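Local coordinates for DinB-like domain-containing protein (Enterococcus faecalis, PDB 3CEX), which is of unknown function but adopts the DinB-like helical fold, whose better-studied relatives include metal-dependent enzymes, at residues E54-I59 and A112-L117; E12-A17 and D153-H158; E19-T24 and W46-T51. All blocks are in the same frame, centred on the assembly; numbering follows the deposited sequence.

Contact 1: residues E54-I59 and A112-L117; sequences ELDLQI and AASVAL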
ATOM      1  N   GLU A  54      -7.780  11.789  -4.554  1.00 32.40           N
ATOM      2  CA  GLU A  54      -8.627  10.638  -4.722  1.00 33.76           C
ATOM      3  C   GLU A  54      -9.451  10.305  -3.456  1.00 33.32           C
ATOM      4  O   GLU A  54     -10.603   9.892  -3.576  1.00 32.91           O
ATOM      5  CB  GLU A  54      -7.783   9.434  -5.169  1.00 34.59           C
ATOM      6  CG  GLU A  54      -8.577   8.213  -5.475  1.00 40.83           C
ATOM      7  CD  GLU A  54      -9.286   8.243  -6.824  1.00 45.94           C
ATOM      8  OE1 GLU A  54      -9.543   9.327  -7.395  1.00 52.58           O
ATOM      9  OE2 GLU A  54      -9.598   7.146  -7.320  1.00 52.67           O
ATOM     10  N   LEU A  55      -8.843  10.409  -2.272  1.00 32.47           N
ATOM     11  CA  LEU A  55      -9.601  10.333  -1.003  1.00 32.50           C
ATOM     12  C   LEU A  55     -10.715  11.384  -0.953  1.00 32.49           C
ATOM     13  O   LEU A  55     -11.880  11.092  -0.631  1.00 32.06           O
ATOM     14  CB  LEU A  55      -8.664  10.512   0.198  1.00 31.82           C
ATOM     15  CG  LEU A  55      -7.599   9.405   0.442  1.00 32.17           C
ATOM     16  CD1 LEU A  55      -6.608   9.793   1.550  1.00 30.56           C
ATOM     17  CD2 LEU A  55      -8.283   8.063   0.757  1.00 31.84           C
ATOM     18  N   ASP A  56     -10.334  12.632  -1.200  1.00 31.68           N
ATOM     19  CA  ASP A  56     -11.278  13.736  -1.274  1.00 32.33           C
ATOM     20  C   ASP A  56     -12.454  13.411  -2.226  1.00 31.49           C
ATOM     21  O   ASP A  56     -13.603  13.299  -1.798  1.00 31.73           O
ATOM     22  CB  ASP A  56     -10.524  15.008  -1.732  1.00 31.53           C
ATOM     23  CG  ASP A  56     -11.385  16.266  -1.718  1.00 32.70           C
ATOM     24  OD1 ASP A  56     -12.471  16.279  -1.091  1.00 30.34           O
ATOM     25  OD2 ASP A  56     -10.927  17.273  -2.319  1.00 30.69           O
ATOM     26  N   LEU A  57     -12.159  13.234  -3.503  1.00 31.59           N
ATOM     27  CA  LEU A  57     -13.218  12.970  -4.493  1.00 32.73           C
ATOM     28  C   LEU A  57     -14.095  11.756  -4.167  1.00 31.95           C
ATOM     29  O   LEU A  57     -15.316  11.813  -4.282  1.00 29.84           O
ATOM     30  CB  LEU A  57     -12.625  12.796  -5.885  1.00 34.12           C
ATOM     31  CG  LEU A  57     -12.209  14.103  -6.566  1.00 38.00           C
ATOM     32  CD1 LEU A  57     -11.567  13.764  -7.916  1.00 42.17           C
ATOM     33  CD2 LEU A  57     -13.381  15.060  -6.730  1.00 41.93           C
ATOM     34  N   GLN A  58     -13.483  10.656  -3.766  1.00 32.14           N
ATOM     35  CA  GLN A  58     -14.274   9.443  -3.532  1.00 33.13           C
ATOM     36  C   GLN A  58     -15.144   9.514  -2.279  1.00 33.38           C
ATOM     37  O   GLN A  58     -16.308   9.079  -2.302  1.00 32.87           O
ATOM     38  CB  GLN A  58     -13.387   8.216  -3.435  1.00 33.48           C
ATOM     39  CG  GLN A  58     -12.641   7.856  -4.725  1.00 36.24           C
ATOM     40  CD  GLN A  58     -13.517   7.372  -5.855  1.00 41.99           C
ATOM     41  OE1 GLN A  58     -14.756   7.495  -5.837  1.00 44.50           O
ATOM     42  NE2 GLN A  58     -12.869   6.837  -6.876  1.00 45.63           N
ATOM     43  N   ILE A  59     -14.564  10.016  -1.188  1.00 32.81           N
ATOM     44  CA  ILE A  59     -15.294  10.153   0.058  1.00 33.86           C
ATOM     45  C   ILE A  59     -16.321  11.250  -0.082  1.00 34.04           C
ATOM     46  O   ILE A  59     -17.427  11.097   0.399  1.00 34.99           O
ATOM     47  CB  ILE A  59     -14.377  10.452   1.293  1.00 33.29           C
ATOM     48  CG1 ILE A  59     -13.426   9.290   1.561  1.00 33.23           C
ATOM     49  CG2 ILE A  59     -15.244  10.760   2.542  1.00 33.11           C
ATOM     50  CD1 ILE A  59     -14.101   8.032   2.066  1.00 31.03           C
ATOM     51  N   ALA A 112      -3.534  16.102   4.793  1.00 27.91           N
ATOM     52  CA  ALA A 112      -4.080  16.052   6.162  1.00 27.95           C
ATOM     53  C   ALA A 112      -5.588  16.307   6.173  1.00 28.23           C
ATOM     54  O   ALA A 112      -6.334  15.638   6.910  1.00 27.77           O
ATOM     55  CB  ALA A 112      -3.361  17.078   7.090  1.00 28.35           C
ATOM     56  N   ALA A 113      -6.039  17.279   5.365  1.00 28.42           N
ATOM     57  CA  ALA A 113      -7.460  17.551   5.221  1.00 28.00           C
ATOM     58  C   ALA A 113      -8.186  16.354   4.616  1.00 28.19           C
ATOM     59  O   ALA A 113      -9.283  16.016   5.062  1.00 27.65           O
ATOM     60  CB  ALA A 113      -7.716  18.808   4.392  1.00 27.78           C
ATOM     61  N   SER A 114      -7.626  15.741   3.572  1.00 28.10           N
ATOM     62  CA  SER A 114      -8.311  14.595   2.952  1.00 29.14           C
ATOM     63  C   SER A 114      -8.331  13.342   3.830  1.00 29.15           C
ATOM     64  O   SER A 114      -9.294  12.595   3.813  1.00 29.57           O
ATOM     65  CB  SER A 114      -7.716  14.276   1.586  1.00 28.47           C
ATOM     66  OG  SER A 114      -7.805  15.432   0.784  1.00 32.92           O
ATOM     67  N   VAL A 115      -7.256  13.102   4.576  1.00 30.52           N
ATOM     68  CA  VAL A 115      -7.233  12.008   5.549  1.00 30.22           C
ATOM     69  C   VAL A 115      -8.258  12.239   6.648  1.00 30.43           C
ATOM     70  O   VAL A 115      -8.980  11.307   7.007  1.00 30.78           O
ATOM     71  CB  VAL A 115      -5.798  11.790   6.124  1.00 30.90           C
ATOM     72  CG1 VAL A 115      -5.818  10.813   7.312  1.00 30.69           C
ATOM     73  CG2 VAL A 115      -4.878  11.278   5.004  1.00 29.35           C
ATOM     74  N   ALA A 116      -8.354  13.465   7.157  1.00 30.72           N
ATOM     75  CA  ALA A 116      -9.342  13.798   8.193  1.00 31.15           C
ATOM     76  C   ALA A 116     -10.768  13.510   7.738  1.00 30.77           C
ATOM     77  O   ALA A 116     -11.553  12.926   8.475  1.00 31.29           O
ATOM     78  CB  ALA A 116      -9.242  15.272   8.616  1.00 30.98           C
ATOM     79  N   LEU A 117     -11.094  13.976   6.545  1.00 30.48           N
ATOM     80  CA  LEU A 117     -12.389  13.736   5.925  1.00 30.38           C
ATOM     81  C   LEU A 117     -12.695  12.232   5.849  1.00 29.54           C
ATOM     82  O   LEU A 117     -13.803  11.780   6.194  1.00 28.83           O
ATOM     83  CB  LEU A 117     -12.402  14.332   4.508  1.00 30.16           C
ATOM     84  CG  LEU A 117     -13.704  14.168   3.703  1.00 31.54           C
ATOM     85  CD1 LEU A 117     -14.826  15.118   4.217  1.00 33.25           C
ATOM     86  CD2 LEU A 117     -13.432  14.368   2.183  1.00 31.18           C
TER
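Helix segments 54-59 and 112-117 run in the same general direction, their axes crossing at 35° and approaching to 8.6 Å. They belong to helices 44-62 and 104-124, the second and third helices of a DinB-type four-helix bundle, whose up-down-down-up order makes this middle pair parallel, joined by a long connection. The backbones are closest where the CA atoms of Asp-56 and Ser-114 stand 5.2 Å apart, an approach allowed by the small side chain of Ser-114. Its CB comes within 4.1 Å of Leu-55 CB. Its OG, turned beside its own backbone N, lies 3.7 Å from Asp-56 CB and in bonding reach of two carbonyl oxygens: Ala-52 O, on the partner helix just ahead of 54-59, and Tyr-110 O, one turn back on its own. The single proton can serve one at a time or be shared.

Asp-56, with CG anti to the backbone N (chi1 -174°), sets its carboxylate at the border of the apolar seam. OD2 reaches Tyr-110 OH on the partner helix and the N of Trp-69, and OD1 the N of Leu-68. So many partners would probably favour the charged form. Leu-117 CD2 crosses obliquely near this group, 3.9 Å from OD1.

Apolar contacts flank the centre. Leu-55 and Val-115 run alongside each other in the same direction, with CD1 of the leucine against CG2 of the valine. Leu-117, its CG anti to the backbone N, slides past Ile-59 in the opposite sense, so that its CG rests 3.9 Å from Ile-59 CG2.

Contact 2: residues E12-A17 and D153-H158; sequences ETLDRA and DDAVMH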
ATOM      1  N   GLU A  12      -6.604   2.986  10.863  1.00 28.68           N
ATOM      2  CA  GLU A  12      -5.229   2.909  11.323  1.00 29.21           C
ATOM      3  C   GLU A  12      -4.280   2.591  10.156  1.00 28.18           C
ATOM      4  O   GLU A  12      -3.137   3.057  10.126  1.00 27.77           O
ATOM      5  CB  GLU A  12      -5.132   1.900  12.471  1.00 30.11           C
ATOM      6  CG  GLU A  12      -5.956   2.387  13.670  1.00 30.62           C
ATOM      7  CD  GLU A  12      -6.030   1.430  14.827  1.00 33.23           C
ATOM      8  OE1 GLU A  12      -5.449   0.322  14.752  1.00 39.88           O
ATOM      9  OE2 GLU A  12      -6.709   1.795  15.837  1.00 37.44           O
ATOM     10  N   THR A  13      -4.752   1.838   9.174  1.00 28.36           N
ATOM     11  CA  THR A  13      -3.949   1.545   7.974  1.00 28.34           C
ATOM     12  C   THR A  13      -3.700   2.802   7.109  1.00 28.78           C
ATOM     13  O   THR A  13      -2.560   3.007   6.552  1.00 28.72           O
ATOM     14  CB  THR A  13      -4.620   0.417   7.120  1.00 28.99           C
ATOM     15  OG1 THR A  13      -4.812  -0.741   7.946  1.00 30.15           O
ATOM     16  CG2 THR A  13      -3.767   0.019   5.906  1.00 29.24           C
ATOM     17  N   LEU A  14      -4.754   3.608   6.930  1.00 28.42           N
ATOM     18  CA  LEU A  14      -4.609   4.914   6.284  1.00 29.05           C
ATOM     19  C   LEU A  14      -3.592   5.829   6.996  1.00 29.45           C
ATOM     20  O   LEU A  14      -2.779   6.522   6.327  1.00 29.75           O
ATOM     21  CB  LEU A  14      -5.995   5.581   6.140  1.00 28.94           C
ATOM     22  CG  LEU A  14      -6.045   6.935   5.419  1.00 29.69           C
ATOM     23  CD1 LEU A  14      -5.558   6.803   3.969  1.00 29.95           C
ATOM     24  CD2 LEU A  14      -7.479   7.528   5.431  1.00 28.90           C
ATOM     25  N   ASP A  15      -3.578   5.806   8.331  1.00 29.28           N
ATOM     26  CA  ASP A  15      -2.593   6.578   9.093  1.00 29.97           C
ATOM     27  C   ASP A  15      -1.150   6.187   8.732  1.00 29.44           C
ATOM     28  O   ASP A  15      -0.289   7.048   8.638  1.00 28.57           O
ATOM     29  CB  ASP A  15      -2.779   6.390  10.608  1.00 31.46           C
ATOM     30  CG  ASP A  15      -4.004   7.124  11.160  1.00 36.70           C
ATOM     31  OD1 ASP A  15      -4.428   8.132  10.530  1.00 42.92           O
ATOM     32  OD2 ASP A  15      -4.490   6.725  12.257  1.00 39.89           O
ATOM     33  N   ARG A  16      -0.893   4.907   8.485  1.00 28.94           N
ATOM     34  CA  ARG A  16       0.451   4.496   8.060  1.00 28.96           C
ATOM     35  C   ARG A  16       0.808   5.074   6.695  1.00 28.95           C
ATOM     36  O   ARG A  16       1.950   5.487   6.509  1.00 30.13           O
ATOM     37  CB  ARG A  16       0.647   2.968   8.025  1.00 28.94           C
ATOM     38  CG  ARG A  16       0.214   2.198   9.259  1.00 30.76           C
ATOM     39  CD  ARG A  16       1.042   2.589  10.466  1.00 31.80           C
ATOM     40  NE  ARG A  16       0.756   1.624  11.502  1.00 33.90           N
ATOM     41  CZ  ARG A  16       1.408   0.476  11.673  1.00 34.09           C
ATOM     42  NH1 ARG A  16       2.458   0.164  10.924  1.00 32.72           N
ATOM     43  NH2 ARG A  16       1.010  -0.341  12.623  1.00 29.86           N
ATOM     44  N   ALA A  17      -0.130   5.104   5.752  1.00 28.10           N
ATOM     45  CA  ALA A  17       0.096   5.753   4.438  1.00 28.67           C
ATOM     46  C   ALA A  17       0.444   7.245   4.639  1.00 28.80           C
ATOM     47  O   ALA A  17       1.428   7.776   4.079  1.00 27.98           O
ATOM     48  CB  ALA A  17      -1.123   5.628   3.547  1.00 28.18           C
ATOM     49  N   ASP A 153      -6.635   1.140  -0.210  1.00 32.29           N
ATOM     50  CA  ASP A 153      -5.608   0.453  -1.046  1.00 31.62           C
ATOM     51  C   ASP A 153      -4.765   1.440  -1.891  1.00 32.00           C
ATOM     52  O   ASP A 153      -3.538   1.343  -1.962  1.00 29.24           O
ATOM     53  CB  ASP A 153      -6.299  -0.614  -1.924  1.00 32.31           C
ATOM     54  CG  ASP A 153      -5.404  -1.194  -3.008  1.00 33.13           C
ATOM     55  OD1 ASP A 153      -4.404  -1.831  -2.632  1.00 32.70           O
ATOM     56  OD2 ASP A 153      -5.712  -1.026  -4.238  1.00 33.19           O
ATOM     57  N   ASP A 154      -5.455   2.368  -2.535  1.00 32.34           N
ATOM     58  CA  ASP A 154      -4.855   3.385  -3.372  1.00 32.69           C
ATOM     59  C   ASP A 154      -3.883   4.244  -2.588  1.00 31.76           C
ATOM     60  O   ASP A 154      -2.765   4.456  -3.052  1.00 30.62           O
ATOM     61  CB  ASP A 154      -5.951   4.298  -3.965  1.00 33.66           C
ATOM     62  CG  ASP A 154      -5.377   5.503  -4.732  1.00 38.06           C
ATOM     63  OD1 ASP A 154      -5.319   5.386  -5.967  1.00 46.07           O
ATOM     64  OD2 ASP A 154      -4.983   6.554  -4.102  1.00 48.08           O
ATOM     65  N   ALA A 155      -4.321   4.749  -1.429  1.00 29.78           N
ATOM     66  CA  ALA A 155      -3.466   5.596  -0.612  1.00 29.57           C
ATOM     67  C   ALA A 155      -2.231   4.829  -0.163  1.00 29.48           C
ATOM     68  O   ALA A 155      -1.101   5.353  -0.304  1.00 28.68           O
ATOM     69  CB  ALA A 155      -4.210   6.201   0.599  1.00 28.72           C
ATOM     70  N   VAL A 156      -2.414   3.613   0.363  1.00 28.76           N
ATOM     71  CA  VAL A 156      -1.271   2.875   0.907  1.00 28.87           C
ATOM     72  C   VAL A 156      -0.305   2.520  -0.214  1.00 28.20           C
ATOM     73  O   VAL A 156       0.906   2.702  -0.102  1.00 28.83           O
ATOM     74  CB  VAL A 156      -1.695   1.655   1.734  1.00 28.77           C
ATOM     75  CG1 VAL A 156      -0.486   0.848   2.239  1.00 26.68           C
ATOM     76  CG2 VAL A 156      -2.552   2.099   2.935  1.00 32.04           C
HETATM   77  N   MSE A 157      -0.835   2.000  -1.307  1.00 27.87           N
HETATM   78  CA  MSE A 157       0.021   1.594  -2.403  1.00 29.22           C
HETATM   79  C   MSE A 157       0.820   2.786  -3.008  1.00 27.95           C
HETATM   80  O   MSE A 157       1.997   2.651  -3.353  1.00 25.76           O
HETATM   81  CB  MSE A 157      -0.874   0.906  -3.441  1.00 30.90           C
HETATM   82  CG  MSE A 157      -0.249   0.710  -4.686  1.00 37.82           C
HETATM   83 SE   MSE A 157      -0.508   2.140  -6.035  0.80 42.77          SE
HETATM   84  CE  MSE A 157      -0.679   0.748  -7.346  1.00 34.48           C
ATOM     85  N   HIS A 158       0.177   3.937  -3.159  1.00 27.31           N
ATOM     86  CA  HIS A 158       0.894   5.149  -3.590  1.00 28.18           C
ATOM     87  C   HIS A 158       1.978   5.629  -2.638  1.00 26.91           C
ATOM     88  O   HIS A 158       2.987   6.158  -3.091  1.00 26.30           O
ATOM     89  CB  HIS A 158      -0.077   6.302  -3.967  1.00 27.90           C
ATOM     90  CG  HIS A 158      -0.744   6.072  -5.284  1.00 28.33           C
ATOM     91  ND1 HIS A 158      -2.089   5.802  -5.393  1.00 32.73           N
ATOM     92  CD2 HIS A 158      -0.227   5.918  -6.529  1.00 31.38           C
ATOM     93  CE1 HIS A 158      -2.388   5.581  -6.669  1.00 33.63           C
ATOM     94  NE2 HIS A 158      -1.275   5.634  -7.379  1.00 30.08           N
TER
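Leu-14 holds its CG anti to the backbone N (chi1 -177°), and chi2 of 62° then carries CD1 across to the neighbouring helix, while Val-156 keeps CG1 anti to its own N and so turns CG2 into the seam. Thr-13 places CG2 anti to N, toward that same methyl, and leaves OG1 beside the backbone, where it bonds to Leu-9 O of its own helix. These rotamers bring together the first and last helices of the DinB four-helix bundle, 8-25 and 144-170. Their segments run parallel, as the up-down-down-up topology requires, crossing at 32° with axes 8.6 Å apart.

The contact is small and made by van der Waals packing, mostly between aliphatic groups, with some methyls against backbone carbonyl oxygens. Alanines let the backbones draw close: the CA atoms of Ala-17 and Val-156 are 4.8 Å apart. Ala-17 CB sits directly on the opposing main chain, 3.8 Å from Val-156 CA, with CG2 of the same valine beside it. Val-156 and Thr-13 cross at about a right angle, their CG2 methyls touching at 3.8 Å. The valine methyl also reaches the Thr-13 carbonyl oxygen, at 3.7 Å, an oxygen that receives two weak bonds from the backbone N atoms of Arg-16 and Ala-17.

The second subunit lies along one flank of the seam. Asp-153 forms a salt bridge with Arg-20 of that subunit, Arg-16 NH1 bonds to its Ser-150 OG, and Val-156 takes part in both contacts, packing on its Asp-153. Away from the seam, the His-158 ring has the Met-157 SE (selenomethionine) 3.7 Å above its centre, and its ND1 makes a weak, bent bond to Asp-154 O. Back at the interface, Leu-14 CD1 ends 3.7 Å from Ala-155 CB.

Contact 3: residues E19-T24 and W46-T51; sequences ERFEET and WLMWHT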
ATOM      1  N   GLU A  19       1.575   8.863   7.339  1.00 29.78           N
ATOM      2  CA  GLU A  19       2.910   8.943   7.958  1.00 31.08           C
ATOM      3  C   GLU A  19       4.049   8.675   6.963  1.00 29.84           C
ATOM      4  O   GLU A  19       5.079   9.374   6.960  1.00 28.44           O
ATOM      5  CB  GLU A  19       2.984   7.970   9.180  1.00 31.06           C
ATOM      6  CG  GLU A  19       2.025   8.417  10.281  1.00 36.38           C
ATOM      7  CD  GLU A  19       1.654   7.373  11.379  1.00 39.74           C
ATOM      8  OE1 GLU A  19       1.953   6.150  11.254  1.00 48.52           O
ATOM      9  OE2 GLU A  19       1.044   7.816  12.417  1.00 49.95           O
ATOM     10  N   ARG A  20       3.883   7.680   6.104  1.00 28.95           N
ATOM     11  CA  ARG A  20       4.926   7.386   5.117  1.00 29.17           C
ATOM     12  C   ARG A  20       5.147   8.541   4.115  1.00 28.57           C
ATOM     13  O   ARG A  20       6.263   8.881   3.822  1.00 28.48           O
ATOM     14  CB  ARG A  20       4.589   6.111   4.361  1.00 29.45           C
ATOM     15  CG  ARG A  20       5.594   5.697   3.277  1.00 28.89           C
ATOM     16  CD  ARG A  20       5.316   4.303   2.763  1.00 29.02           C
ATOM     17  NE  ARG A  20       5.485   3.317   3.825  1.00 27.61           N
ATOM     18  CZ  ARG A  20       4.508   2.582   4.369  1.00 29.12           C
ATOM     19  NH1 ARG A  20       3.259   2.655   3.945  1.00 28.98           N
ATOM     20  NH2 ARG A  20       4.804   1.735   5.313  1.00 31.39           N
ATOM     21  N   PHE A  21       4.070   9.121   3.596  1.00 27.57           N
ATOM     22  CA  PHE A  21       4.179  10.271   2.703  1.00 28.69           C
ATOM     23  C   PHE A  21       4.921  11.445   3.409  1.00 28.42           C
ATOM     24  O   PHE A  21       5.811  12.065   2.823  1.00 29.68           O
ATOM     25  CB  PHE A  21       2.785  10.728   2.268  1.00 28.52           C
ATOM     26  CG  PHE A  21       2.245  10.048   1.037  1.00 29.81           C
ATOM     27  CD1 PHE A  21       2.854  10.223  -0.187  1.00 29.83           C
ATOM     28  CD2 PHE A  21       1.070   9.336   1.080  1.00 28.71           C
ATOM     29  CE1 PHE A  21       2.346   9.608  -1.338  1.00 31.00           C
ATOM     30  CE2 PHE A  21       0.582   8.754  -0.052  1.00 30.64           C
ATOM     31  CZ  PHE A  21       1.239   8.904  -1.266  1.00 29.27           C
ATOM     32  N   GLU A  22       4.543  11.752   4.650  1.00 28.07           N
ATOM     33  CA  GLU A  22       5.220  12.813   5.389  1.00 30.12           C
ATOM     34  C   GLU A  22       6.725  12.531   5.647  1.00 29.74           C
ATOM     35  O   GLU A  22       7.532  13.436   5.519  1.00 30.13           O
ATOM     36  CB  GLU A  22       4.490  13.120   6.704  1.00 29.99           C
ATOM     37  CG  GLU A  22       3.130  13.806   6.563  1.00 34.14           C
ATOM     38  CD  GLU A  22       3.103  15.098   5.687  1.00 40.66           C
ATOM     39  OE1 GLU A  22       4.033  15.927   5.742  1.00 43.32           O
ATOM     40  OE2 GLU A  22       2.120  15.265   4.937  1.00 46.01           O
ATOM     41  N   GLU A  23       7.102  11.304   6.000  1.00 29.91           N
ATOM     42  CA  GLU A  23       8.508  10.961   6.232  1.00 31.91           C
ATOM     43  C   GLU A  23       9.322  11.076   4.948  1.00 30.02           C
ATOM     44  O   GLU A  23      10.483  11.459   4.982  1.00 30.60           O
ATOM     45  CB  GLU A  23       8.679   9.526   6.752  1.00 32.40           C
ATOM     46  CG  GLU A  23       8.064   9.265   8.090  1.00 38.00           C
ATOM     47  CD  GLU A  23       7.990   7.771   8.490  1.00 39.49           C
ATOM     48  OE1 GLU A  23       8.050   6.860   7.607  1.00 50.86           O
ATOM     49  OE2 GLU A  23       7.862   7.522   9.710  1.00 48.66           O
ATOM     50  N   THR A  24       8.728  10.701   3.824  1.00 29.45           N
ATOM     51  CA  THR A  24       9.387  10.830   2.533  1.00 30.22           C
ATOM     52  C   THR A  24       9.581  12.304   2.126  1.00 30.11           C
ATOM     53  O   THR A  24      10.692  12.716   1.800  1.00 30.57           O
ATOM     54  CB  THR A  24       8.626   9.985   1.452  1.00 30.47           C
ATOM     55  OG1 THR A  24       9.096   8.643   1.520  1.00 33.16           O
ATOM     56  CG2 THR A  24       8.840  10.495   0.058  1.00 30.50           C
ATOM     57  N   TRP A  46       3.235  14.694  -7.346  1.00 25.51           N
ATOM     58  CA  TRP A  46       2.047  14.095  -8.023  1.00 25.85           C
ATOM     59  C   TRP A  46       1.373  13.015  -7.162  1.00 26.33           C
ATOM     60  O   TRP A  46       0.153  12.977  -7.039  1.00 24.04           O
ATOM     61  CB  TRP A  46       2.425  13.515  -9.377  1.00 26.97           C
ATOM     62  CG  TRP A  46       1.226  13.101 -10.236  1.00 27.08           C
ATOM     63  CD1 TRP A  46       0.683  13.823 -11.258  1.00 29.10           C
ATOM     64  CD2 TRP A  46       0.436  11.898 -10.136  1.00 27.25           C
ATOM     65  NE1 TRP A  46      -0.371  13.162 -11.803  1.00 28.64           N
ATOM     66  CE2 TRP A  46      -0.563  11.979 -11.137  1.00 29.20           C
ATOM     67  CE3 TRP A  46       0.478  10.760  -9.315  1.00 29.16           C
ATOM     68  CZ2 TRP A  46      -1.519  10.957 -11.345  1.00 29.22           C
ATOM     69  CZ3 TRP A  46      -0.488   9.748  -9.506  1.00 29.38           C
ATOM     70  CH2 TRP A  46      -1.478   9.865 -10.505  1.00 28.13           C
ATOM     71  N   LEU A  47       2.190  12.131  -6.572  1.00 26.95           N
ATOM     72  CA  LEU A  47       1.674  11.021  -5.749  1.00 27.62           C
ATOM     73  C   LEU A  47       0.898  11.496  -4.530  1.00 28.23           C
ATOM     74  O   LEU A  47      -0.164  10.963  -4.212  1.00 28.91           O
ATOM     75  CB  LEU A  47       2.827  10.098  -5.316  1.00 27.03           C
ATOM     76  CG  LEU A  47       3.398   9.294  -6.482  1.00 25.79           C
ATOM     77  CD1 LEU A  47       4.769   8.706  -6.164  1.00 27.37           C
ATOM     78  CD2 LEU A  47       2.379   8.156  -6.884  1.00 26.28           C
HETATM   79  N   MSE A  48       1.429  12.493  -3.839  1.00 28.91           N
HETATM   80  CA  MSE A  48       0.746  13.049  -2.653  1.00 30.32           C
HETATM   81  C   MSE A  48      -0.489  13.842  -3.021  1.00 28.84           C
HETATM   82  O   MSE A  48      -1.495  13.707  -2.389  1.00 28.89           O
HETATM   83  CB  MSE A  48       1.679  13.962  -1.867  1.00 29.61           C
HETATM   84  CG  MSE A  48       2.488  13.250  -0.933  1.00 35.01           C
HETATM   85 SE   MSE A  48       3.510  14.356   0.297  0.80 39.17          SE
HETATM   86  CE  MSE A  48       2.338  14.729   1.767  1.00 32.43           C
ATOM     87  N   TRP A  49      -0.407  14.674  -4.049  1.00 29.10           N
ATOM     88  CA  TRP A  49      -1.586  15.393  -4.535  1.00 28.91           C
ATOM     89  C   TRP A  49      -2.662  14.402  -4.986  1.00 28.75           C
ATOM     90  O   TRP A  49      -3.844  14.523  -4.628  1.00 26.91           O
ATOM     91  CB  TRP A  49      -1.193  16.284  -5.711  1.00 28.69           C
ATOM     92  CG  TRP A  49      -2.364  16.771  -6.472  1.00 29.12           C
ATOM     93  CD1 TRP A  49      -3.163  17.830  -6.141  1.00 29.15           C
ATOM     94  CD2 TRP A  49      -2.906  16.227  -7.692  1.00 28.42           C
ATOM     95  NE1 TRP A  49      -4.134  17.971  -7.068  1.00 28.83           N
ATOM     96  CE2 TRP A  49      -4.003  17.007  -8.029  1.00 28.50           C
ATOM     97  CE3 TRP A  49      -2.553  15.149  -8.523  1.00 28.93           C
ATOM     98  CZ2 TRP A  49      -4.764  16.775  -9.185  1.00 29.34           C
ATOM     99  CZ3 TRP A  49      -3.284  14.910  -9.633  1.00 28.54           C
ATOM    100  CH2 TRP A  49      -4.395  15.713  -9.965  1.00 30.33           C
ATOM    101  N   HIS A  50      -2.245  13.385  -5.751  1.00 28.13           N
ATOM    102  CA  HIS A  50      -3.200  12.410  -6.260  1.00 29.04           C
ATOM    103  C   HIS A  50      -3.882  11.624  -5.152  1.00 28.72           C
ATOM    104  O   HIS A  50      -5.066  11.397  -5.225  1.00 28.43           O
ATOM    105  CB  HIS A  50      -2.575  11.415  -7.229  1.00 30.84           C
ATOM    106  CG  HIS A  50      -3.418  10.192  -7.442  1.00 32.93           C
ATOM    107  ND1 HIS A  50      -4.460  10.161  -8.335  1.00 34.37           N
ATOM    108  CD2 HIS A  50      -3.396   8.974  -6.843  1.00 37.34           C
ATOM    109  CE1 HIS A  50      -5.035   8.969  -8.298  1.00 35.48           C
ATOM    110  NE2 HIS A  50      -4.418   8.232  -7.393  1.00 37.74           N
ATOM    111  N   THR A  51      -3.119  11.206  -4.143  1.00 28.43           N
ATOM    112  CA  THR A  51      -3.677  10.487  -3.001  1.00 28.21           C
ATOM    113  C   THR A  51      -4.680  11.370  -2.258  1.00 28.88           C
ATOM    114  O   THR A  51      -5.770  10.913  -1.954  1.00 28.47           O
ATOM    115  CB  THR A  51      -2.564   9.971  -2.086  1.00 28.89           C
ATOM    116  OG1 THR A  51      -1.762   9.053  -2.861  1.00 29.57           O
ATOM    117  CG2 THR A  51      -3.129   9.247  -0.800  1.00 28.24           C
TER
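Phe-21 fills the tight part of this antiparallel pairing, a diagonal contact across the bundle core in which segments 19-24 and 46-51 cross at 152° with axes 11.2 Å apart. Large side chains in the interior bridge so wide a spacing. Met-48, a selenomethionine, and Phe-21 reach toward each other tip to tip; the chain bends at chi3 and SE stands oblique to the ring, 5.2 Å from its centroid, in a Met-aromatic contact. At the far end of the phenyl group, CZ meets Thr-51 OG1 at 3.4 Å, and CE1 lies against Leu-47 CB. Thr-51 OG1 donates to Leu-47 O over 2.8 Å, from above the carbonyl plane. That oxygen also accepts from Thr-51 N, so the hydroxyl is tied to its own helix.

Glu-22 forms the partly exposed rim: bent at chi2, it crosses Met-48 at about a right angle, OE2 against CE, while Ser-108 OG holds OE1. The solvent side belongs to Glu-19 and Glu-23, on the outer face of helix 8-25. The other two bundle helices close the contact from either side, 104-124 with Leu-111 on Phe-21, Met-48 and Thr-51, and 144-170 with Ser-159 on Phe-21 and Ala-155 on Thr-51.

Together the three contacts tie all four main helices into one bundle. Contacts 1 and 2, the two parallel pairings, have centres 12 Å apart and meet through Leu-14, whose CD1 lies 4.0 Å from Leu-55 CD1 and whose CD2 touches Val-115. Contact 3, antiparallel, shares helix 8-25 with contact 2 and helix 44-62 with contact 1; its centre is 10 Å from the former and 13 Å from the latter. Between contacts 2 and 3 the rings of His-158 and His-50 meet edge to face; His-158 NE2 bonds to a glycerol, probably from the crystallisation liquor. Separately, this pair, on helices 144-170 and 44-62, is consistent with the site where metal-binding DinB relatives place histidines.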